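Transcription regulator AcaB (Escherichia coli, PDB 6N8B) probably regulates transcription of genes needed for the conjugative transfer of IncC plasmids. Local coordinates at residues F42-D53 with N116-I127. Residues are numbered along the deposited sequence; the frame is centred on the assembly and turned at random.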
loop_
_atom_site.group_PDB
_atom_site.type_symbol
_atom_site.label_atom_id
_atom_site.label_comp_id
_atom_site.label_asym_id
_atom_site.label_seq_id
_atom_site.Cartn_x
_atom_site.Cartn_y
_atom_site.Cartn_z
ATOM N N PHE A 42 -6.485 -2.587 0.467
ATOM C CA PHE A 42 -6.700 -1.413 -0.378
ATOM C C PHE A 42 -7.867 -0.562 0.111
ATOM O O PHE A 42 -7.704 0.630 0.395
ATOM C CB PHE A 42 -6.926 -1.826 -1.830
ATOM C CG PHE A 42 -7.075 -0.660 -2.766
ATOM C CD1 PHE A 42 -5.960 0.016 -3.234
ATOM C CD2 PHE A 42 -8.328 -0.231 -3.165
ATOM C CE1 PHE A 42 -6.091 1.092 -4.087
ATOM C CE2 PHE A 42 -8.465 0.849 -4.020
ATOM C CZ PHE A 42 -7.345 1.510 -4.480
ATOM N N GLU A 43 -9.063 -1.149 0.183
ATOM C CA GLU A 43 -10.240 -0.349 0.510
ATOM C C GLU A 43 -10.129 0.266 1.896
ATOM O O GLU A 43 -10.619 1.377 2.121
ATOM C CB GLU A 43 -11.501 -1.197 0.388
ATOM C CG GLU A 43 -11.850 -1.522 -1.051
ATOM C CD GLU A 43 -13.293 -1.935 -1.223
ATOM O OE1 GLU A 43 -13.900 -2.407 -0.236
ATOM O OE2 GLU A 43 -13.818 -1.788 -2.347
ATOM N N ARG A 44 -9.480 -0.428 2.830
ATOM C CA ARG A 44 -9.205 0.170 4.131
ATOM C C ARG A 44 -8.242 1.344 4.001
ATOM O O ARG A 44 -8.459 2.406 4.596
ATOM C CB ARG A 44 -8.648 -0.882 5.085
ATOM C CG ARG A 44 -8.383 -0.356 6.481
ATOM C CD ARG A 44 -9.645 0.174 7.131
ATOM N NE ARG A 44 -9.356 0.906 8.360
ATOM C CZ ARG A 44 -9.149 2.218 8.414
ATOM N NH1 ARG A 44 -9.196 2.944 7.305
ATOM N NH2 ARG A 44 -8.892 2.804 9.575
ATOM N N VAL A 45 -7.166 1.167 3.228
ATOM C CA VAL A 45 -6.202 2.244 3.017
ATOM C C VAL A 45 -6.820 3.375 2.205
ATOM O O VAL A 45 -6.568 4.555 2.472
ATOM C CB VAL A 45 -4.935 1.690 2.344
ATOM C CG1 VAL A 45 -4.004 2.812 1.932
ATOM C CG2 VAL A 45 -4.215 0.771 3.292
ATOM N N SER A 46 -7.666 3.036 1.228
ATOM C CA SER A 46 -8.337 4.068 0.443
ATOM C C SER A 46 -9.209 4.939 1.332
ATOM O O SER A 46 -9.228 6.167 1.193
ATOM C CB SER A 46 -9.171 3.425 -0.667
ATOM O OG SER A 46 -9.610 4.389 -1.609
ATOM N N ASN A 47 -9.944 4.312 2.248
ATOM C CA ASN A 47 -10.749 5.034 3.216
ATOM C C ASN A 47 -9.873 5.729 4.257
ATOM O O ASN A 47 -10.237 6.807 4.737
ATOM C CB ASN A 47 -11.730 4.018 3.820
ATOM C CG ASN A 47 -12.446 4.507 5.059
ATOM O OD1 ASN A 47 -12.439 5.681 5.405
ATOM N ND2 ASN A 47 -13.091 3.578 5.733
ATOM N N SER A 48 -8.672 5.210 4.517
ATOM C CA SER A 48 -7.808 5.822 5.519
ATOM C C SER A 48 -7.207 7.121 5.003
ATOM O O SER A 48 -7.212 8.134 5.709
ATOM C CB SER A 48 -6.701 4.854 5.937
ATOM O OG SER A 48 -5.910 5.416 6.972
ATOM N N LEU A 49 -6.688 7.115 3.772
ATOM C CA LEU A 49 -6.156 8.348 3.201
ATOM C C LEU A 49 -7.252 9.386 2.996
ATOM O O LEU A 49 -6.992 10.588 3.112
ATOM C CB LEU A 49 -5.447 8.056 1.878
ATOM C CG LEU A 49 -4.213 7.152 1.954
ATOM C CD1 LEU A 49 -3.819 6.655 0.570
ATOM C CD2 LEU A 49 -3.049 7.876 2.618
ATOM N N PHE A 50 -8.482 8.945 2.725
ATOM C CA PHE A 50 -9.598 9.879 2.624
ATOM C C PHE A 50 -9.867 10.544 3.966
ATOM O O PHE A 50 -10.037 11.766 4.042
ATOM C CB PHE A 50 -10.846 9.148 2.123
ATOM C CG PHE A 50 -11.998 10.060 1.800
ATOM C CD1 PHE A 50 -12.828 10.538 2.804
ATOM C CD2 PHE A 50 -12.252 10.437 0.492
ATOM C CE1 PHE A 50 -13.887 11.377 2.511
ATOM C CE2 PHE A 50 -13.311 11.274 0.191
ATOM C CZ PHE A 50 -14.130 11.746 1.203
ATOM N N SER A 51 -9.905 9.751 5.036
ATOM C CA SER A 51 -10.158 10.311 6.357
ATOM C C SER A 51 -9.041 11.257 6.772
ATOM O O SER A 51 -9.299 12.323 7.339
ATOM C CB SER A 51 -10.313 9.184 7.377
ATOM O OG SER A 51 -11.308 8.265 6.961
ATOM N N ILE A 52 -7.793 10.891 6.475
ATOM C CA ILE A 52 -6.663 11.754 6.803
ATOM C C ILE A 52 -6.817 13.108 6.127
ATOM O O ILE A 52 -6.676 14.157 6.764
ATOM C CB ILE A 52 -5.339 11.076 6.403
ATOM C CG1 ILE A 52 -5.072 9.868 7.292
ATOM C CG2 ILE A 52 -4.187 12.063 6.491
ATOM C CD1 ILE A 52 -3.993 8.958 6.767
ATOM N N ASP A 53 -7.144 13.103 4.831
ATOM C CA ASP A 53 -7.269 14.353 4.087
ATOM C C ASP A 53 -8.317 15.281 4.690
ATOM O O ASP A 53 -8.153 16.503 4.643
ATOM C CB ASP A 53 -7.588 14.058 2.621
ATOM C CG ASP A 53 -6.353 13.665 1.824
ATOM O OD1 ASP A 53 -5.295 14.307 2.007
ATOM O OD2 ASP A 53 -6.436 12.711 1.018
ATOM N N ASN A 116 -9.540 8.787 -5.236
ATOM C CA ASN A 116 -10.010 10.096 -4.812
ATOM C C ASN A 116 -8.876 11.065 -4.519
ATOM O O ASN A 116 -9.111 12.277 -4.479
ATOM C CB ASN A 116 -10.903 9.969 -3.571
ATOM C CG ASN A 116 -12.256 9.356 -3.884
ATOM O OD1 ASN A 116 -13.213 10.064 -4.203
ATOM N ND2 ASN A 116 -12.345 8.033 -3.784
ATOM N N SER A 117 -7.662 10.566 -4.322
ATOM C CA SER A 117 -6.521 11.407 -4.002
ATOM C C SER A 117 -5.288 10.781 -4.620
ATOM O O SER A 117 -5.260 9.567 -4.868
ATOM C CB SER A 117 -6.350 11.558 -2.486
ATOM O OG SER A 117 -5.983 10.323 -1.896
ATOM N N PRO A 118 -4.251 11.575 -4.902
ATOM C CA PRO A 118 -3.032 10.985 -5.484
ATOM C C PRO A 118 -2.408 9.901 -4.616
ATOM O O PRO A 118 -1.839 8.947 -5.156
ATOM C CB PRO A 118 -2.088 12.183 -5.674
ATOM C CG PRO A 118 -2.858 13.399 -5.338
ATOM C CD PRO A 118 -4.123 13.026 -4.655
ATOM N N GLN A 119 -2.503 10.008 -3.286
ATOM C CA GLN A 119 -1.919 8.984 -2.422
ATOM C C GLN A 119 -2.563 7.618 -2.638
ATOM O O GLN A 119 -1.881 6.593 -2.528
ATOM C CB GLN A 119 -2.000 9.407 -0.954
ATOM C CG GLN A 119 -1.171 10.645 -0.602
ATOM C CD GLN A 119 -1.790 11.949 -1.057
ATOM O OE1 GLN A 119 -3.006 12.059 -1.203
ATOM N NE2 GLN A 119 -0.946 12.949 -1.296
ATOM N N VAL A 120 -3.864 7.572 -2.939
ATOM C CA VAL A 120 -4.486 6.293 -3.274
ATOM C C VAL A 120 -3.905 5.741 -4.570
ATOM O O VAL A 120 -3.711 4.529 -4.711
ATOM C CB VAL A 120 -6.017 6.434 -3.351
ATOM C CG1 VAL A 120 -6.667 5.076 -3.553
ATOM C CG2 VAL A 120 -6.541 7.085 -2.091
ATOM N N ALA A 121 -3.624 6.619 -5.537
ATOM C CA ALA A 121 -3.000 6.172 -6.777
ATOM C C ALA A 121 -1.642 5.540 -6.512
ATOM O O ALA A 121 -1.307 4.508 -7.104
ATOM C CB ALA A 121 -2.860 7.334 -7.756
ATOM N N GLN A 122 -0.852 6.132 -5.614
ATOM C CA GLN A 122 0.491 5.616 -5.381
ATOM C C GLN A 122 0.452 4.283 -4.652
ATOM O O GLN A 122 1.253 3.391 -4.947
ATOM C CB GLN A 122 1.316 6.624 -4.587
ATOM C CG GLN A 122 1.255 8.027 -5.134
ATOM C CD GLN A 122 1.859 9.050 -4.196
ATOM O OE1 GLN A 122 1.662 8.989 -2.981
ATOM N NE2 GLN A 122 2.597 10.003 -4.755
ATOM N N PHE A 123 -0.477 4.118 -3.706
ATOM C CA PHE A 123 -0.626 2.816 -3.066
ATOM C C PHE A 123 -1.083 1.766 -4.067
ATOM O O PHE A 123 -0.554 0.649 -4.092
ATOM C CB PHE A 123 -1.605 2.899 -1.897
ATOM C CG PHE A 123 -1.657 1.646 -1.075
ATOM C CD1 PHE A 123 -0.731 1.420 -0.074
ATOM C CD2 PHE A 123 -2.628 0.686 -1.312
ATOM C CE1 PHE A 123 -0.772 0.264 0.682
ATOM C CE2 PHE A 123 -2.675 -0.472 -0.559
ATOM C CZ PHE A 123 -1.746 -0.682 0.439
ATOM N N ALA A 124 -2.066 2.110 -4.902
ATOM C CA ALA A 124 -2.477 1.204 -5.967
ATOM C C ALA A 124 -1.344 0.963 -6.948
ATOM O O ALA A 124 -1.243 -0.124 -7.526
ATOM C CB ALA A 124 -3.701 1.758 -6.692
ATOM N N HIS A 125 -0.475 1.952 -7.144
ATOM C CA HIS A 125 0.650 1.717 -8.033
ATOM C C HIS A 125 1.734 0.897 -7.350
ATOM O O HIS A 125 2.456 0.160 -8.023
ATOM C CB HIS A 125 1.218 3.048 -8.530
ATOM C CG HIS A 125 2.144 2.905 -9.697
ATOM N ND1 HIS A 125 1.699 2.615 -10.968
ATOM C CD2 HIS A 125 3.493 2.992 -9.781
ATOM C CE1 HIS A 125 2.733 2.539 -11.788
ATOM N NE2 HIS A 125 3.833 2.763 -11.093
ATOM N N LEU A 126 1.818 0.959 -6.017
ATOM C CA LEU A 126 2.711 0.067 -5.280
ATOM C C LEU A 126 2.305 -1.392 -5.448
ATOM O O LEU A 126 3.164 -2.275 -5.557
ATOM C CB LEU A 126 2.739 0.443 -3.800
ATOM C CG LEU A 126 3.510 1.722 -3.483
ATOM C CD1 LEU A 126 3.600 1.935 -1.990
ATOM C CD2 LEU A 126 4.888 1.644 -4.095
ATOM N N ILE A 127 1.000 -1.666 -5.444
ATOM C CA ILE A 127 0.533 -3.038 -5.603
ATOM C C ILE A 127 0.921 -3.572 -6.974
ATOM O O ILE A 127 1.269 -4.750 -7.125
ATOM C CB ILE A 127 -0.986 -3.105 -5.368
ATOM C CG1 ILE A 127 -1.315 -2.607 -3.959
ATOM C CG2 ILE A 127 -1.510 -4.519 -5.596
ATOM C CD1 ILE A 127 -2.674 -3.021 -3.464
#
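V45 sets CG1 over the centre of the F123 ring, 4.0 Å from its centroid and 10° off the normal, a CH-pi contact. At the edge of the same ring lies F42, whose CD1 comes within 3.9 Å of F123 CD2, so one phenyl group is touched over a face and at an edge. F42 holds CG anti to its backbone N (chi1 -177°), which carries the ring across to the neighbouring helix, where CE1 meets A124 CB at 3.6 Å and CZ reaches V120 CG1. V120 divides its branches: CG1 serves F42 and the hydroxyl oxygen of S46, while CG2 packs on L49 CD1 at 3.8 Å. That leucine methyl also rests against the backbone between Q119 and V120. Toward the start of helix 118-142 the apolar seam gives way to polar groups, D53 OD2 lying 3.7 Å from CB of the N-cap residue S117. Farther out, V45 touches A166 of helix 148-182, and Q119 leans on L73 of helix 62-96. E173 of helix 148-182 forms a salt bridge with R44 and a hydrogen bond with the S48 hydroxyl. The helical portions 42-53 and 118-127 run nearly antiparallel, at 155°, their axes approaching to 9.5 Å, as neighbouring members of an antiparallel helical bundle.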